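Local coordinates for protein glutathione S-transferase (Agrobacterium tumefaciens, PDB 2YCD) that probably conjugates glutathione to electrophilic compounds in a soil bacterium, as other glutathione transferases do, possibly contributing to herbicide detoxification, at residues 30-41 against 179-190. Numbering follows the deposited sequence. Where two conformers were deposited one is given.
Sequences RGLARDMPVRWA and ILMICVLRRLES. With GTB (S-(p-nitrobenzyl)glutathione), chain B.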
loop_
_atom_site.group_PDB
_atom_site.type_symbol
_atom_site.label_atom_id
_atom_site.label_comp_id
_atom_site.label_asym_id
_atom_site.label_seq_id
_atom_site.Cartn_x
_atom_site.Cartn_y
_atom_site.Cartn_z
ATOM N N ARG A 30 7.633 20.153 8.566
ATOM C CA ARG A 30 6.181 20.116 8.451
ATOM C C ARG A 30 5.559 18.768 8.791
ATOM O O ARG A 30 4.348 18.611 8.680
ATOM C CB ARG A 30 5.736 20.553 7.051
ATOM C CG ARG A 30 6.088 22.022 6.722
ATOM C CD ARG A 30 5.731 22.387 5.278
ATOM N NE ARG A 30 6.509 21.622 4.306
ATOM C CZ ARG A 30 6.095 21.331 3.077
ATOM N NH1 ARG A 30 4.908 21.753 2.653
ATOM N NH2 ARG A 30 6.866 20.617 2.270
ATOM N N GLY A 31 6.382 17.800 9.175
ATOM C CA GLY A 31 5.875 16.497 9.584
ATOM C C GLY A 31 5.204 15.714 8.474
ATOM O O GLY A 31 4.154 15.093 8.671
ATOM N N LEU A 32 5.814 15.749 7.293
ATOM C CA LEU A 32 5.231 15.067 6.148
ATOM C C LEU A 32 5.967 13.789 5.800
ATOM O O LEU A 32 5.452 12.990 5.019
ATOM C CB LEU A 32 5.184 15.993 4.926
ATOM C CG LEU A 32 4.370 17.277 5.071
ATOM C CD1 LEU A 32 4.620 18.190 3.863
ATOM C CD2 LEU A 32 2.892 16.979 5.240
ATOM N N ALA A 33 7.152 13.572 6.360
ATOM C CA ALA A 33 7.879 12.325 6.127
ATOM C C ALA A 33 7.196 11.153 6.844
ATOM O O ALA A 33 6.403 11.358 7.777
ATOM C CB ALA A 33 9.346 12.467 6.535
ATOM N N ARG A 34 7.525 9.931 6.428
ATOM C CA ARG A 34 6.756 8.753 6.840
ATOM C C ARG A 34 7.024 8.255 8.258
ATOM O O ARG A 34 6.378 7.320 8.719
ATOM C CB ARG A 34 6.889 7.621 5.817
ATOM C CG ARG A 34 6.243 7.974 4.482
ATOM C CD ARG A 34 6.531 6.901 3.451
ATOM N NE ARG A 34 6.049 7.245 2.110
ATOM C CZ ARG A 34 4.870 6.877 1.613
ATOM N NH1 ARG A 34 4.028 6.158 2.347
ATOM N NH2 ARG A 34 4.532 7.228 0.379
ATOM N N ASP A 35 7.950 8.896 8.968
ATOM C CA ASP A 35 8.056 8.655 10.409
ATOM C C ASP A 35 6.845 9.248 11.143
ATOM O O ASP A 35 6.490 8.790 12.228
ATOM C CB ASP A 35 9.351 9.252 10.983
ATOM C CG ASP A 35 9.443 10.762 10.782
ATOM O OD1 ASP A 35 9.448 11.212 9.614
ATOM O OD2 ASP A 35 9.498 11.516 11.772
ATOM N N MET A 36 6.189 10.247 10.561
ATOM C CA MET A 36 5.114 10.927 11.274
ATOM C C MET A 36 3.945 10.003 11.682
ATOM O O MET A 36 3.508 10.036 12.838
ATOM C CB MET A 36 4.630 12.141 10.488
ATOM C CG MET A 36 3.544 12.908 11.201
ATOM S SD MET A 36 4.107 13.731 12.732
ATOM C CE MET A 36 2.513 14.329 13.255
ATOM N N PRO A 37 3.428 9.174 10.753
ATOM C CA PRO A 37 2.326 8.296 11.189
ATOM C C PRO A 37 2.764 7.316 12.262
ATOM O O PRO A 37 1.963 6.971 13.126
ATOM C CB PRO A 37 1.903 7.554 9.900
ATOM C CG PRO A 37 3.054 7.807 8.909
ATOM C CD PRO A 37 3.587 9.171 9.287
ATOM N N VAL A 38 4.021 6.871 12.225
ATOM C CA VAL A 38 4.538 5.982 13.262
ATOM C C VAL A 38 4.603 6.700 14.629
ATOM O O VAL A 38 4.161 6.156 15.636
ATOM C CB VAL A 38 5.931 5.450 12.855
ATOM C CG1 VAL A 38 6.545 4.639 13.997
ATOM C CG2 VAL A 38 5.822 4.599 11.575
ATOM N N ARG A 39 5.178 7.901 14.664
ATOM C CA ARG A 39 5.227 8.706 15.885
ATOM C C ARG A 39 3.821 8.932 16.430
ATOM O O ARG A 39 3.590 8.836 17.648
ATOM C CB ARG A 39 5.873 10.058 15.596
ATOM C CG ARG A 39 7.355 10.025 15.228
ATOM C CD ARG A 39 7.774 11.462 14.927
ATOM N NE ARG A 39 9.191 11.681 14.629
ATOM C CZ ARG A 39 10.108 11.928 15.565
ATOM N NH1 ARG A 39 9.802 11.856 16.861
ATOM N NH2 ARG A 39 11.353 12.191 15.202
ATOM N N TRP A 40 2.891 9.283 15.552
ATOM C CA TRP A 40 1.519 9.547 15.965
ATOM C C TRP A 40 0.870 8.291 16.572
ATOM O O TRP A 40 0.242 8.350 17.649
ATOM C CB TRP A 40 0.753 10.095 14.752
ATOM C CG TRP A 40 -0.676 10.560 15.011
ATOM C CD1 TRP A 40 -1.334 10.615 16.223
ATOM C CD2 TRP A 40 -1.601 11.040 14.030
ATOM N NE1 TRP A 40 -2.621 11.095 16.037
ATOM C CE2 TRP A 40 -2.810 11.350 14.702
ATOM C CE3 TRP A 40 -1.535 11.206 12.636
ATOM C CZ2 TRP A 40 -3.941 11.835 14.026
ATOM C CZ3 TRP A 40 -2.652 11.697 11.965
ATOM C CH2 TRP A 40 -3.842 12.011 12.663
ATOM N N ALA A 41 1.058 7.134 15.940
ATOM C CA ALA A 41 0.537 5.893 16.499
ATOM C C ALA A 41 1.104 5.614 17.893
ATOM O O ALA A 41 0.363 5.233 18.819
ATOM C CB ALA A 41 0.813 4.718 15.553
ATOM N N ILE A 179 -4.984 7.637 11.071
ATOM C CA ILE A 179 -3.588 8.078 11.121
ATOM C C ILE A 179 -2.975 8.032 9.718
ATOM O O ILE A 179 -2.395 9.023 9.240
ATOM C CB ILE A 179 -2.764 7.228 12.094
ATOM C CG1 ILE A 179 -3.228 7.464 13.545
ATOM C CG2 ILE A 179 -1.257 7.500 11.907
ATOM C CD1 ILE A 179 -2.432 6.643 14.581
ATOM N N LEU A 180 -3.102 6.891 9.048
ATOM C CA LEU A 180 -2.484 6.748 7.727
ATOM C C LEU A 180 -3.135 7.658 6.691
ATOM O O LEU A 180 -2.444 8.320 5.889
ATOM C CB LEU A 180 -2.516 5.288 7.269
ATOM C CG LEU A 180 -1.659 4.333 8.112
ATOM C CD1 LEU A 180 -1.927 2.893 7.687
ATOM C CD2 LEU A 180 -0.156 4.671 8.020
ATOM N N MET A 181 -4.464 7.744 6.725
ATOM C CA MET A 181 -5.169 8.563 5.742
ATOM C C MET A 181 -4.899 10.062 5.915
ATOM O O MET A 181 -4.673 10.771 4.925
ATOM C CB MET A 181 -6.677 8.300 5.805
ATOM C CG MET A 181 -7.477 9.016 4.694
ATOM S SD MET A 181 -7.204 8.309 3.046
ATOM C CE MET A 181 -8.197 6.811 3.160
ATOM N N ILE A 182 -4.904 10.536 7.153
ATOM C CA ILE A 182 -4.642 11.946 7.391
ATOM C C ILE A 182 -3.205 12.319 7.038
ATOM O O ILE A 182 -2.957 13.364 6.446
ATOM C CB ILE A 182 -5.066 12.350 8.807
ATOM C CG1 ILE A 182 -6.596 12.343 8.857
ATOM C CG2 ILE A 182 -4.537 13.755 9.170
ATOM C CD1 ILE A 182 -7.199 12.456 10.256
ATOM N N CYS A 183 -2.242 11.462 7.367
ATOM C CA CYS A 183 -0.862 11.780 7.005
ATOM C C CYS A 183 -0.663 11.820 5.489
ATOM O O CYS A 183 0.092 12.665 4.995
ATOM C CB CYS A 183 0.128 10.822 7.675
ATOM S SG CYS A 183 0.272 11.045 9.477
ATOM N N VAL A 184 -1.359 10.946 4.767
ATOM C CA VAL A 184 -1.340 10.975 3.295
ATOM C C VAL A 184 -1.972 12.285 2.772
ATOM O O VAL A 184 -1.392 12.992 1.930
ATOM C CB VAL A 184 -2.042 9.688 2.725
ATOM C CG1 VAL A 184 -2.497 9.865 1.280
ATOM C CG2 VAL A 184 -1.120 8.446 2.881
ATOM N N LEU A 185 -3.154 12.622 3.273
ATOM C CA LEU A 185 -3.865 13.813 2.797
ATOM C C LEU A 185 -3.090 15.094 3.083
ATOM O O LEU A 185 -3.184 16.055 2.311
ATOM C CB LEU A 185 -5.257 13.896 3.432
ATOM C CG LEU A 185 -6.272 12.866 2.934
ATOM C CD1 LEU A 185 -7.514 12.905 3.799
ATOM C CD2 LEU A 185 -6.628 13.112 1.477
ATOM N N ARG A 186 -2.327 15.118 4.170
ATOM C CA ARG A 186 -1.536 16.302 4.494
ATOM C C ARG A 186 -0.503 16.658 3.435
ATOM O O ARG A 186 -0.062 17.804 3.395
ATOM C CB ARG A 186 -0.886 16.184 5.877
ATOM C CG ARG A 186 -1.878 16.334 7.032
ATOM C CD ARG A 186 -1.141 16.599 8.387
ATOM N NE ARG A 186 -0.379 17.853 8.310
ATOM C CZ ARG A 186 0.926 18.002 8.542
ATOM N NH1 ARG A 186 1.667 16.987 8.933
ATOM N NH2 ARG A 186 1.494 19.204 8.397
ATOM N N ARG A 187 -0.129 15.699 2.576
ATOM C CA ARG A 187 0.766 16.028 1.462
ATOM C C ARG A 187 0.146 17.011 0.479
ATOM O O ARG A 187 0.849 17.593 -0.344
ATOM C CB ARG A 187 1.232 14.757 0.754
ATOM C CG ARG A 187 2.011 13.869 1.701
ATOM C CD ARG A 187 2.591 12.665 1.021
ATOM N NE ARG A 187 3.778 13.013 0.251
ATOM C CZ ARG A 187 4.812 12.202 0.069
ATOM N NH1 ARG A 187 4.813 10.983 0.601
ATOM N NH2 ARG A 187 5.835 12.606 -0.665
ATOM N N LEU A 188 -1.160 17.230 0.597
ATOM C CA LEU A 188 -1.866 18.198 -0.252
ATOM C C LEU A 188 -2.033 19.573 0.371
ATOM O O LEU A 188 -2.587 20.470 -0.283
ATOM C CB LEU A 188 -3.249 17.682 -0.629
ATOM C CG LEU A 188 -3.263 16.449 -1.521
ATOM C CD1 LEU A 188 -4.696 15.988 -1.701
ATOM C CD2 LEU A 188 -2.628 16.766 -2.879
ATOM N N GLU A 189 -1.609 19.762 1.617
ATOM C CA GLU A 189 -1.833 21.056 2.283
ATOM C C GLU A 189 -1.274 22.226 1.469
ATOM O O GLU A 189 -1.980 23.199 1.230
ATOM C CB GLU A 189 -1.252 21.075 3.705
ATOM C CG GLU A 189 -2.038 20.249 4.719
ATOM C CD GLU A 189 -1.434 20.281 6.125
ATOM O OE1 GLU A 189 -0.257 20.676 6.271
ATOM O OE2 GLU A 189 -2.140 19.904 7.088
ATOM N N SER A 190 -0.029 22.109 1.020
ATOM C CA SER A 190 0.655 23.195 0.317
ATOM C C SER A 190 -0.009 23.574 -1.013
ATOM O O SER A 190 0.144 24.707 -1.493
ATOM C CB SER A 190 2.124 22.821 0.081
ATOM O OG SER A 190 2.229 21.747 -0.838
HETATM N N1 GTB B . 6.692 2.271 1.605
HETATM C CA1 GTB B . 7.648 2.923 2.512
HETATM C C1 GTB B . 6.982 3.239 3.826
HETATM O O11 GTB B . 5.792 3.618 3.789
HETATM O O12 GTB B . 7.638 3.130 4.890
HETATM C CB1 GTB B . 8.196 4.180 1.817
HETATM C CG1 GTB B . 9.302 4.829 2.647
HETATM C CD1 GTB B . 9.777 6.133 2.037
HETATM O OE1 GTB B . 9.291 6.524 0.976
HETATM N N2 GTB B . 10.706 6.798 2.722
HETATM C CA2 GTB B . 11.247 8.078 2.265
HETATM C C2 GTB B . 12.744 8.067 2.226
HETATM O O2 GTB B . 13.410 7.469 3.068
HETATM C CB2 GTB B . 10.887 9.164 3.298
HETATM S SG2 GTB B . 9.167 9.523 3.423
HETATM N N3 GTB B . 13.304 8.765 1.235
HETATM C CA3 GTB B . 14.736 8.937 1.057
HETATM C C3 GTB B . 15.299 8.200 -0.124
HETATM O O31 GTB B . 14.528 7.601 -0.899
HETATM O O32 GTB B . 16.544 8.233 -0.257
HETATM C "C'" GTB B . 8.711 10.272 1.888
HETATM C "C1'" GTB B . 8.735 11.777 1.949
HETATM C "C2'" GTB B . 9.865 12.471 1.548
HETATM C "C3'" GTB B . 9.877 13.864 1.599
HETATM C "C4'" GTB B . 8.753 14.554 2.047
HETATM N N41 GTB B . 8.761 15.961 2.090
HETATM O O41 GTB B . 7.748 16.593 2.378
HETATM O O42 GTB B . 9.792 16.547 1.818
HETATM C "C5'" GTB B . 7.621 13.851 2.438
HETATM C "C6'" GTB B . 7.606 12.461 2.385
HETATM O O HOH W 1 3.715 19.513 0.444
HETATM O O HOH W 2 2.850 11.970 5.145
#
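Trp40 lays one face of its indole against Ile179, whose CG1 stands 4.1 Å from the centroid of the Trp40 six-membered ring in a CH-pi contact, while the sulfur of Cys183 meets the ring at its edge, SG lying 3.6 Å from Trp40 CE3. With CG anti to the backbone N (chi1 -174°), the indole reaches across to helix 176-185. Pro37 packs beside it, its CB 3.7 Å from Ile179 CG2; a compact ring suits the first turn of helix 35-45, where it needs no N-H. This apolar end is the tightly packed part.

Toward the loop 30-34 the contact turns polar. Arginine suits position 186 because it serves a carbonyl and a carboxylate at once: NH1 and NH2 both hydrogen-bond to Arg30 O near the guanidinium plane, NH2 at 2.9 Å, and a salt bridge joins Arg186 NE to Glu189 OE2 (3.0 Å), fixing the group's rotation. Leu32 CD2 covers one guanidinium face. Water links Leu32 O to Cys183 O. At the solvent side Arg30, whose NE bonds Asp27 O, meets Ser190 loosely: a water bonded to Ser190 OG holds Arg30 NH1 only weakly.

The C6' edge of the nitrobenzyl ring of bound S-(p-nitrobenzyl)glutathione lies against one face of the Arg187 guanidinium, toward its rim. Arg34 NH2 comes 3.8 Å from Arg187 NH1, but Glu123 pairs with Arg34 and would offset the like charges. Thioredoxin-like and helical domains thus jointly wall the probable electrophile side; since nitro makes the ring electron-poor, Arg187 probably offers a flat surface more than cation-pi attraction.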